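Local atomic coordinates of possible thiamine biosynthesis enzyme (Candida albicans, PDB entry 2X7Q), a protein that is of unknown function but has the periplasmic binding protein fold and probably binds a small solute, perhaps one linked to thiamine biosynthesis. Residues V90-V95 and E263-I268; F222-N227 and I268-L273; K116-I121 and S171-W176. The protein carries 1 engineered substitution. All blocks are in the same frame, centred on the assembly; numbering follows the deposited sequence.

Contact 1 (V90-V95 and E263-I268); sequences VLDTYV and EFNSRI
Phe264 turns an edge of its ring toward one face of Tyr94, an offset edge-to-face pair with the planes at 68° and the centroids 5.4 Å apart. Phe264 CD2 stands above the tyrosine plane, displaced toward the rim, while Phe264 CE2 comes to 3.7 Å from Tyr94 CE2. The two side chains lie side by side and point the same way. Val95 also packs on the phenylalanine, its CG2 3.6 Å from Phe264 CD2. Beyond the pair, Tyr233 makes a second edge-to-face contact with Phe264, and Tyr94 OH is hydrogen-bonded to Phe26 O.

The backbones meet in a single bridge, Val95 with Phe264. Strand 88-95 is an outermost strand of the five-stranded mixed sheet in one lobe of the periplasmic binding protein fold; strand 203-208 is its neighbour in that sheet, and a classic bulge places Leu91 and Asp92 both opposite Val205. The loop between helices 252-259 and 275-289 fastens here through Asn265, whose N donates to Tyr94 O (3.0 Å, 175°) from above the carbonyl plane.

With CG anti to its backbone N (chi1 -175°), Asn265 turns its amide to the strand: ND2 donates to Thr93 O at 3.0 Å, the acceptor lying in the amide plane. ND2 also donates to a water 2.8 Å away, which in turn donates a hydrogen bond to Asp92 OD2. At the other amide corner, Asn265 OD1 accepts from Arg267 N, closing an Asx turn within the type I turn from Asn265 to Ile268. That turn leads to Ile268 CG1, 3.5 Å from Asp92 OD1.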
loop_
_atom_site.group_PDB
_atom_site.type_symbol
_atom_site.label_atom_id
_atom_site.label_comp_id
_atom_site.label_asym_id
_atom_site.label_seq_id
_atom_site.Cartn_x
_atom_site.Cartn_y
_atom_site.Cartn_z
ATOM N N VAL A 90 -4.301 11.957 -4.748
ATOM C CA VAL A 90 -3.935 10.722 -5.429
ATOM C C VAL A 90 -3.699 11.009 -6.908
ATOM O O VAL A 90 -4.640 11.291 -7.652
ATOM C CB VAL A 90 -5.027 9.646 -5.287
ATOM C CG1 VAL A 90 -4.645 8.396 -6.066
ATOM C CG2 VAL A 90 -5.259 9.315 -3.819
ATOM N N LEU A 91 -2.441 10.929 -7.327
ATOM C CA LEU A 91 -2.054 11.315 -8.680
ATOM C C LEU A 91 -2.281 10.212 -9.710
ATOM O O LEU A 91 -2.874 10.451 -10.763
ATOM C CB LEU A 91 -0.589 11.756 -8.706
ATOM C CG LEU A 91 -0.240 12.954 -7.823
ATOM C CD1 LEU A 91 1.252 13.233 -7.865
ATOM C CD2 LEU A 91 -1.030 14.178 -8.252
ATOM N N ASP A 92 -1.804 9.008 -9.409
ATOM C CA ASP A 92 -1.894 7.903 -10.355
ATOM C C ASP A 92 -1.772 6.554 -9.651
ATOM O O ASP A 92 -1.518 6.491 -8.449
ATOM C CB ASP A 92 -0.812 8.040 -11.429
ATOM C CG ASP A 92 -1.233 7.457 -12.764
ATOM O OD1 ASP A 92 -0.662 7.865 -13.798
ATOM O OD2 ASP A 92 -2.141 6.601 -12.784
ATOM N N THR A 93 -1.957 5.477 -10.409
ATOM C CA THR A 93 -1.854 4.126 -9.871
ATOM C C THR A 93 -0.451 3.561 -10.072
ATOM O O THR A 93 0.100 3.627 -11.170
ATOM C CB THR A 93 -2.868 3.181 -10.538
ATOM O OG1 THR A 93 -4.193 3.694 -10.359
ATOM C CG2 THR A 93 -2.781 1.789 -9.932
ATOM N N TYR A 94 0.120 3.008 -9.007
ATOM C CA TYR A 94 1.454 2.421 -9.062
ATOM C C TYR A 94 1.379 0.920 -9.329
ATOM O O TYR A 94 2.134 0.382 -10.140
ATOM C CB TYR A 94 2.201 2.690 -7.754
ATOM C CG TYR A 94 3.585 2.087 -7.697
ATOM C CD1 TYR A 94 4.605 2.559 -8.512
ATOM C CD2 TYR A 94 3.877 1.051 -6.819
ATOM C CE1 TYR A 94 5.873 2.014 -8.462
ATOM C CE2 TYR A 94 5.142 0.498 -6.760
ATOM C CZ TYR A 94 6.135 0.985 -7.583
ATOM O OH TYR A 94 7.395 0.441 -7.528
ATOM N N VAL A 95 0.463 0.250 -8.639
ATOM C CA VAL A 95 0.235 -1.174 -8.849
ATOM C C VAL A 95 -1.217 -1.436 -9.228
ATOM O O VAL A 95 -2.139 -1.051 -8.509
ATOM C CB VAL A 95 0.590 -1.997 -7.602
ATOM C CG1 VAL A 95 0.195 -3.449 -7.803
ATOM C CG2 VAL A 95 2.076 -1.880 -7.302
ATOM N N GLU A 263 1.192 -6.853 -11.169
ATOM C CA GLU A 263 1.204 -6.094 -12.413
ATOM C C GLU A 263 1.307 -4.602 -12.125
ATOM O O GLU A 263 0.314 -3.958 -11.792
ATOM C CB GLU A 263 -0.048 -6.371 -13.248
ATOM C CG GLU A 263 -0.077 -5.601 -14.564
ATOM C CD GLU A 263 -1.410 -5.692 -15.278
ATOM O OE1 GLU A 263 -2.430 -5.952 -14.608
ATOM O OE2 GLU A 263 -1.441 -5.491 -16.509
ATOM N N PHE A 264 2.511 -4.057 -12.253
ATOM C CA PHE A 264 2.711 -2.625 -12.087
ATOM C C PHE A 264 2.047 -1.871 -13.234
ATOM O O PHE A 264 1.887 -2.408 -14.330
ATOM C CB PHE A 264 4.204 -2.298 -12.021
ATOM C CG PHE A 264 4.896 -2.869 -10.815
ATOM C CD1 PHE A 264 5.590 -4.068 -10.897
ATOM C CD2 PHE A 264 4.850 -2.209 -9.598
ATOM C CE1 PHE A 264 6.227 -4.595 -9.786
ATOM C CE2 PHE A 264 5.485 -2.731 -8.483
ATOM C CZ PHE A 264 6.174 -3.925 -8.579
ATOM N N ASN A 265 1.650 -0.629 -12.974
ATOM C CA ASN A 265 0.999 0.187 -13.992
ATOM C C ASN A 265 1.989 0.680 -15.039
ATOM O O ASN A 265 2.605 1.730 -14.874
ATOM C CB ASN A 265 0.277 1.374 -13.347
ATOM C CG ASN A 265 -0.516 2.191 -14.349
ATOM O OD1 ASN A 265 -0.725 1.770 -15.487
ATOM N ND2 ASN A 265 -0.961 3.369 -13.930
ATOM N N SER A 266 2.137 -0.080 -16.120
ATOM C CA SER A 266 3.059 0.281 -17.189
ATOM C C SER A 266 2.577 1.523 -17.929
ATOM O O SER A 266 3.326 2.130 -18.693
ATOM C CB SER A 266 3.220 -0.877 -18.172
ATOM O OG SER A 266 2.008 -1.152 -18.844
ATOM N N ARG A 267 1.326 1.899 -17.691
ATOM C CA ARG A 267 0.733 3.049 -18.360
ATOM C C ARG A 267 0.740 4.279 -17.456
ATOM O O ARG A 267 0.177 5.317 -17.803
ATOM C CB ARG A 267 -0.698 2.730 -18.798
ATOM C CG ARG A 267 -0.839 1.434 -19.569
ATOM C CD ARG A 267 0.054 1.415 -20.799
ATOM N NE ARG A 267 -0.214 2.543 -21.684
ATOM C CZ ARG A 267 0.729 3.285 -22.255
ATOM N NH1 ARG A 267 2.010 3.020 -22.038
ATOM N NH2 ARG A 267 0.392 4.294 -23.046
ATOM N N ILE A 268 1.386 4.159 -16.300
ATOM C CA ILE A 268 1.425 5.251 -15.329
ATOM C C ILE A 268 1.972 6.537 -15.953
ATOM O O ILE A 268 3.085 6.562 -16.486
ATOM C CB ILE A 268 2.234 4.872 -14.066
ATOM C CG1 ILE A 268 2.120 5.968 -13.002
ATOM C CG2 ILE A 268 3.691 4.589 -14.414
ATOM C CD1 ILE A 268 2.861 5.651 -11.715
HETATM O O HOH W 1 -2.606 5.230 -15.117
#

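Contact 2 (F222-N227 and I268-L273); sequences FIDAVN and IGKTPL
Asn227 lays the start of its side chain against Ile268 and hands its amide to the same residue's backbone. Its CB packs 3.8 Å from Ile268 CG2, the methyl that sits between the isoleucine's backbone N and carbonyl carbon. CG is anti to the helix backbone N (chi1 -175°), directed toward the loop. At the tip, ND2 donates to Ile268 O over 2.9 Å in a nearly straight bond (175°); the acceptor lies in the amide plane, though the donor is tilted from the carbonyl plane by 27°. The same nitrogen makes a weak bond to Ser266 O, and the aliphatic part of Lys270 passes close by, its CG 3.8 Å from Asn227 ND2.

One helical turn earlier, Ile223 supplies the apolar half of the contact. Its CG2 meets Ile268 CG1 at 3.6 Å, the two side chains crossing obliquely, and also rests 3.8 Å from Gly269 CA. The backbone angles of Gly269 would jam a CB against the preceding carbonyl O, and a CB would also press on Ile223 CG2, so glycine lets the loop come this close. Val226 adds a more distant contact from its CG1 to Ile268 CD1. Helix 216-235 is thus joined to the loop preceding helix 275-289, and Ile268 lies between helix 216-235 and Asp92 of strand 88-95.

Toward the outer side, a water donates to Asp224 OD1 and to Ile268 O, at 2.8 Å from the latter. Asp224 OD1 and Lys270 NZ stand 4.0 Å apart, beyond a salt bridge, while Asp224 OD2 has its ionic partner in Lys220 of the same helix. The carbonyl of Ile268 takes one amide and one water hydrogen, while Asp224 and Lys270 at most attract each other at a distance.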
loop_
_atom_site.group_PDB
_atom_site.type_symbol
_atom_site.label_atom_id
_atom_site.label_comp_id
_atom_site.label_asym_id
_atom_site.label_seq_id
_atom_site.Cartn_x
_atom_site.Cartn_y
_atom_site.Cartn_z
ATOM N N PHE A 222 9.100 12.586 -12.476
ATOM C CA PHE A 222 9.281 11.467 -11.559
ATOM C C PHE A 222 8.402 10.294 -11.973
ATOM O O PHE A 222 8.857 9.153 -12.016
ATOM C CB PHE A 222 8.959 11.885 -10.122
ATOM C CG PHE A 222 8.901 10.736 -9.155
ATOM C CD1 PHE A 222 10.064 10.174 -8.653
ATOM C CD2 PHE A 222 7.682 10.220 -8.745
ATOM C CE1 PHE A 222 10.011 9.115 -7.762
ATOM C CE2 PHE A 222 7.624 9.163 -7.856
ATOM C CZ PHE A 222 8.789 8.609 -7.365
ATOM N N ILE A 223 7.140 10.582 -12.274
ATOM C CA ILE A 223 6.204 9.553 -12.711
ATOM C C ILE A 223 6.676 8.906 -14.008
ATOM O O ILE A 223 6.600 7.688 -14.167
ATOM C CB ILE A 223 4.786 10.125 -12.906
ATOM C CG1 ILE A 223 4.242 10.662 -11.580
ATOM C CG2 ILE A 223 3.858 9.065 -13.470
ATOM C CD1 ILE A 223 2.837 11.217 -11.675
ATOM N N ASP A 224 7.167 9.726 -14.932
ATOM C CA ASP A 224 7.700 9.222 -16.193
ATOM C C ASP A 224 8.907 8.320 -15.946
ATOM O O ASP A 224 9.083 7.308 -16.619
ATOM C CB ASP A 224 8.081 10.376 -17.122
ATOM C CG ASP A 224 6.874 11.128 -17.641
ATOM O OD1 ASP A 224 5.748 10.609 -17.511
ATOM O OD2 ASP A 224 7.048 12.234 -18.193
ATOM N N ALA A 225 9.734 8.689 -14.973
ATOM C CA ALA A 225 10.903 7.892 -14.618
ATOM C C ALA A 225 10.465 6.556 -14.026
ATOM O O ALA A 225 11.067 5.519 -14.297
ATOM C CB ALA A 225 11.783 8.647 -13.637
ATOM N N VAL A 226 9.415 6.591 -13.210
ATOM C CA VAL A 226 8.847 5.380 -12.633
ATOM C C VAL A 226 8.289 4.478 -13.728
ATOM O O VAL A 226 8.387 3.256 -13.645
ATOM C CB VAL A 226 7.737 5.706 -11.613
ATOM C CG1 VAL A 226 7.050 4.435 -11.145
ATOM C CG2 VAL A 226 8.309 6.478 -10.433
ATOM N N ASN A 227 7.715 5.087 -14.761
ATOM C CA ASN A 227 7.183 4.337 -15.893
ATOM C C ASN A 227 8.275 3.521 -16.574
ATOM O O ASN A 227 8.054 2.379 -16.970
ATOM C CB ASN A 227 6.528 5.282 -16.905
ATOM C CG ASN A 227 5.852 4.541 -18.043
ATOM O OD1 ASN A 227 6.491 3.798 -18.789
ATOM N ND2 ASN A 227 4.547 4.739 -18.179
ATOM N N ILE A 268 1.386 4.159 -16.300
ATOM C CA ILE A 268 1.425 5.251 -15.329
ATOM C C ILE A 268 1.972 6.537 -15.953
ATOM O O ILE A 268 3.085 6.562 -16.486
ATOM C CB ILE A 268 2.234 4.872 -14.066
ATOM C CG1 ILE A 268 2.120 5.968 -13.002
ATOM C CG2 ILE A 268 3.691 4.589 -14.414
ATOM C CD1 ILE A 268 2.861 5.651 -11.715
ATOM N N GLY A 269 1.170 7.596 -15.904
ATOM C CA GLY A 269 1.557 8.878 -16.464
ATOM C C GLY A 269 1.115 9.054 -17.904
ATOM O O GLY A 269 1.054 10.175 -18.410
ATOM N N LYS A 270 0.808 7.943 -18.568
ATOM C CA LYS A 270 0.377 7.977 -19.961
ATOM C C LYS A 270 -1.142 8.079 -20.065
ATOM O O LYS A 270 -1.673 8.638 -21.027
ATOM C CB LYS A 270 0.874 6.739 -20.714
ATOM C CG LYS A 270 2.382 6.542 -20.669
ATOM C CD LYS A 270 3.120 7.805 -21.088
ATOM C CE LYS A 270 4.628 7.588 -21.120
ATOM N NZ LYS A 270 5.373 8.878 -21.099
ATOM N N THR A 271 -1.833 7.538 -19.068
ATOM C CA THR A 271 -3.291 7.562 -19.037
ATOM C C THR A 271 -3.792 7.757 -17.607
ATOM O O THR A 271 -3.171 7.275 -16.662
ATOM C CB THR A 271 -3.884 6.268 -19.623
ATOM O OG1 THR A 271 -5.307 6.394 -19.742
ATOM C CG2 THR A 271 -3.555 5.077 -18.735
ATOM N N PRO A 272 -4.910 8.482 -17.446
ATOM C CA PRO A 272 -5.490 8.727 -16.122
ATOM C C PRO A 272 -5.773 7.421 -15.387
ATOM O O PRO A 272 -6.013 6.397 -16.028
ATOM C CB PRO A 272 -6.808 9.438 -16.445
ATOM C CG PRO A 272 -6.572 10.083 -17.761
ATOM C CD PRO A 272 -5.661 9.162 -18.515
ATOM N N LEU A 273 -5.741 7.461 -14.058
ATOM C CA LEU A 273 -6.024 6.279 -13.251
ATOM C C LEU A 273 -7.443 5.780 -13.486
ATOM O O LEU A 273 -8.322 6.550 -13.873
ATOM C CB LEU A 273 -5.798 6.573 -11.767
ATOM C CG LEU A 273 -6.602 7.700 -11.118
ATOM C CD1 LEU A 273 -8.004 7.242 -10.757
ATOM C CD2 LEU A 273 -5.884 8.205 -9.878
HETATM O O HOH W 2 4.940 7.990 -18.008
#

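Contact 3 (K116-I121 and S171-W176); sequences KQLKRI and SDAFMW
Asp172 presents its carboxylate to the backbone of Lys119 and Arg120. Asp172 OD2 accepts from two successive amides: Lys119 N, which OD2 meets with its anti lone pair, and Arg120 N, 3.2 Å away and nearly straight at 172°, which approaches from above the carboxylate plane. In return Asp172 N donates to Arg120 O at 2.9 Å, and Ala173 N adds a weak bond to that same oxygen. Asp172 and Arg120 are therefore tied reciprocally, side chain to main chain and main chain to main chain. With CG anti to its carbonyl carbon (chi1 -71°), Asp172 brings that CG to 3.8 Å from Arg120 N.

The ionic part involves the other carboxylate oxygen. Arg120 NH2 meets Asp172 OD1 on its syn side at 3.0 Å, with a weak second bond from NE, and the guanidinium and carboxylate planes are 76° apart. OD1 has a further salt-bridge partner in Arg109, so two arginines probably stabilise the negative charge. A water donates to Asp172 OD2 and accepts a weak bond from Arg120 NE.

Ile121 and Ala173 form a parallel bridge between strands 120-123 and 173-177. These are neighbouring strands, 173-177 the middle one, of the second lobe's mixed sheet, whose order, 148-151, 120-123, 173-177, 100-106, 190-197, is that of a type II periplasmic binding protein domain. A CA-H...O contact reinforces the pairing, Ile121 CA lying 3.5 Å from Ala173 O.

Apolar contact is supplied by Leu118, which slides past Asp172 in the opposite direction. Its CD2 presses on Ala173 CB at 3.4 Å, closer than usual for two carbons, and also reaches Asp172 CB at 4.0 Å. Phe146 and Val112 touch Leu118 as well.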
loop_
_atom_site.group_PDB
_atom_site.type_symbol
_atom_site.label_atom_id
_atom_site.label_comp_id
_atom_site.label_asym_id
_atom_site.label_seq_id
_atom_site.Cartn_x
_atom_site.Cartn_y
_atom_site.Cartn_z
ATOM N N LYS A 116 -14.087 -17.220 11.148
ATOM C CA LYS A 116 -15.294 -16.781 11.841
ATOM C C LYS A 116 -15.156 -16.857 13.360
ATOM O O LYS A 116 -15.986 -16.317 14.091
ATOM C CB LYS A 116 -16.519 -17.573 11.364
ATOM C CG LYS A 116 -16.937 -17.250 9.930
ATOM C CD LYS A 116 -18.398 -17.620 9.652
ATOM C CE LYS A 116 -18.561 -19.071 9.232
ATOM N NZ LYS A 116 -19.957 -19.367 8.812
ATOM N N GLN A 117 -14.098 -17.512 13.832
ATOM C CA GLN A 117 -13.863 -17.654 15.266
ATOM C C GLN A 117 -13.092 -16.471 15.844
ATOM O O GLN A 117 -12.834 -16.416 17.045
ATOM C CB GLN A 117 -13.101 -18.948 15.557
ATOM C CG GLN A 117 -13.881 -20.215 15.267
ATOM C CD GLN A 117 -13.097 -21.469 15.606
ATOM O OE1 GLN A 117 -13.337 -22.109 16.630
ATOM N NE2 GLN A 117 -12.149 -21.823 14.746
ATOM N N LEU A 118 -12.738 -15.521 14.986
ATOM C CA LEU A 118 -11.907 -14.394 15.401
ATOM C C LEU A 118 -12.665 -13.375 16.249
ATOM O O LEU A 118 -13.797 -13.006 15.933
ATOM C CB LEU A 118 -11.286 -13.705 14.183
ATOM C CG LEU A 118 -10.431 -14.593 13.278
ATOM C CD1 LEU A 118 -9.769 -13.761 12.190
ATOM C CD2 LEU A 118 -9.391 -15.342 14.091
ATOM N N LYS A 119 -12.031 -12.929 17.329
ATOM C CA LYS A 119 -12.592 -11.888 18.181
ATOM C C LYS A 119 -11.557 -10.795 18.429
ATOM O O LYS A 119 -11.816 -9.617 18.190
ATOM C CB LYS A 119 -13.072 -12.478 19.510
ATOM C CG LYS A 119 -14.218 -13.475 19.378
ATOM C CD LYS A 119 -15.390 -12.880 18.606
ATOM C CE LYS A 119 -15.884 -11.589 19.235
ATOM N NZ LYS A 119 -16.328 -11.772 20.635
ATOM N N ARG A 120 -10.387 -11.194 18.918
ATOM C CA ARG A 120 -9.291 -10.260 19.145
ATOM C C ARG A 120 -8.431 -10.137 17.892
ATOM O O ARG A 120 -7.790 -11.101 17.468
ATOM C CB ARG A 120 -8.432 -10.722 20.322
ATOM C CG ARG A 120 -9.149 -10.713 21.662
ATOM C CD ARG A 120 -8.300 -11.349 22.742
ATOM N NE ARG A 120 -8.076 -12.769 22.488
ATOM C CZ ARG A 120 -7.248 -13.534 23.193
ATOM N NH1 ARG A 120 -6.555 -13.025 24.199
ATOM N NH2 ARG A 120 -7.104 -14.814 22.893
ATOM N N ILE A 121 -8.419 -8.944 17.306
ATOM C CA ILE A 121 -7.673 -8.705 16.076
ATOM C C ILE A 121 -6.436 -7.846 16.314
ATOM O O ILE A 121 -6.541 -6.699 16.746
ATOM C CB ILE A 121 -8.553 -8.026 15.010
ATOM C CG1 ILE A 121 -9.777 -8.892 14.701
ATOM C CG2 ILE A 121 -7.751 -7.763 13.745
ATOM C CD1 ILE A 121 -9.436 -10.280 14.208
ATOM N N SER A 171 -3.636 -12.066 20.867
ATOM C CA SER A 171 -4.588 -11.851 19.783
ATOM C C SER A 171 -5.003 -13.186 19.173
ATOM O O SER A 171 -4.301 -14.188 19.318
ATOM C CB SER A 171 -3.984 -10.948 18.705
ATOM O OG SER A 171 -3.682 -9.664 19.222
ATOM N N ASP A 172 -6.148 -13.199 18.500
ATOM C CA ASP A 172 -6.621 -14.406 17.838
ATOM C C ASP A 172 -6.045 -14.518 16.431
ATOM O O ASP A 172 -5.752 -15.616 15.954
ATOM C CB ASP A 172 -8.151 -14.436 17.790
ATOM C CG ASP A 172 -8.774 -14.664 19.153
ATOM O OD1 ASP A 172 -8.066 -15.146 20.058
ATOM O OD2 ASP A 172 -9.975 -14.362 19.315
ATOM N N ALA A 173 -5.877 -13.375 15.774
ATOM C CA ALA A 173 -5.347 -13.348 14.416
ATOM C C ALA A 173 -4.982 -11.936 13.968
ATOM O O ALA A 173 -5.430 -10.950 14.553
ATOM C CB ALA A 173 -6.341 -13.964 13.446
ATOM N N PHE A 174 -4.159 -11.855 12.927
ATOM C CA PHE A 174 -3.795 -10.582 12.317
ATOM C C PHE A 174 -3.714 -10.761 10.805
ATOM O O PHE A 174 -3.650 -11.887 10.312
ATOM C CB PHE A 174 -2.460 -10.077 12.871
ATOM C CG PHE A 174 -1.274 -10.899 12.446
ATOM C CD1 PHE A 174 -0.891 -12.015 13.172
ATOM C CD2 PHE A 174 -0.536 -10.548 11.327
ATOM C CE1 PHE A 174 0.203 -12.770 12.786
ATOM C CE2 PHE A 174 0.556 -11.298 10.937
ATOM C CZ PHE A 174 0.925 -12.410 11.666
HETATM N N MSE A 175 -3.719 -9.657 10.070
HETATM C CA MSE A 175 -3.669 -9.724 8.615
HETATM C C MSE A 175 -2.421 -9.028 8.074
HETATM O O MSE A 175 -2.087 -7.913 8.484
HETATM C CB MSE A 175 -4.933 -9.112 8.007
HETATM C CG MSE A 175 -6.216 -9.764 8.476
HETATM SE SE MSE A 175 -7.807 -8.960 7.711
HETATM C CE MSE A 175 -7.390 -9.201 5.833
ATOM N N TRP A 176 -1.734 -9.693 7.152
ATOM C CA TRP A 176 -0.500 -9.161 6.590
ATOM C C TRP A 176 -0.318 -9.671 5.166
ATOM O O TRP A 176 -0.865 -10.711 4.799
ATOM C CB TRP A 176 0.689 -9.571 7.460
ATOM C CG TRP A 176 1.798 -8.565 7.485
ATOM C CD1 TRP A 176 3.004 -8.656 6.856
ATOM C CD2 TRP A 176 1.802 -7.308 8.180
ATOM N NE1 TRP A 176 3.760 -7.538 7.117
ATOM C CE2 TRP A 176 3.046 -6.699 7.923
ATOM C CE3 TRP A 176 0.875 -6.648 8.990
ATOM C CZ2 TRP A 176 3.383 -5.452 8.453
ATOM C CZ3 TRP A 176 1.215 -5.412 9.513
ATOM C CH2 TRP A 176 2.457 -4.827 9.242
HETATM O O HOH W 3 -12.418 -16.812 19.671
HETATM O O HOH W 4 -10.526 -14.336 21.999
#

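Contacts 1 and 2 are neighbours in one lobe, their centres 7 Å apart, and share Ile268. Asp92 OD1 of contact 1 probably accepts a hydrogen bond from Gly269 N of contact 2 (2.8 Å), so one loop is held between an outermost strand, 88-95, and helix 216-235. Contact 3 belongs to the other lobe, across the chain's centre: its centre is 32 Å from contact 1, with nearest atoms about 14 Å apart, and 38 Å from contact 2. In sequence it lies between the two segments of contact 1. Solutes of related binding proteins sit between such lobes; here the only ligands are calcium ions.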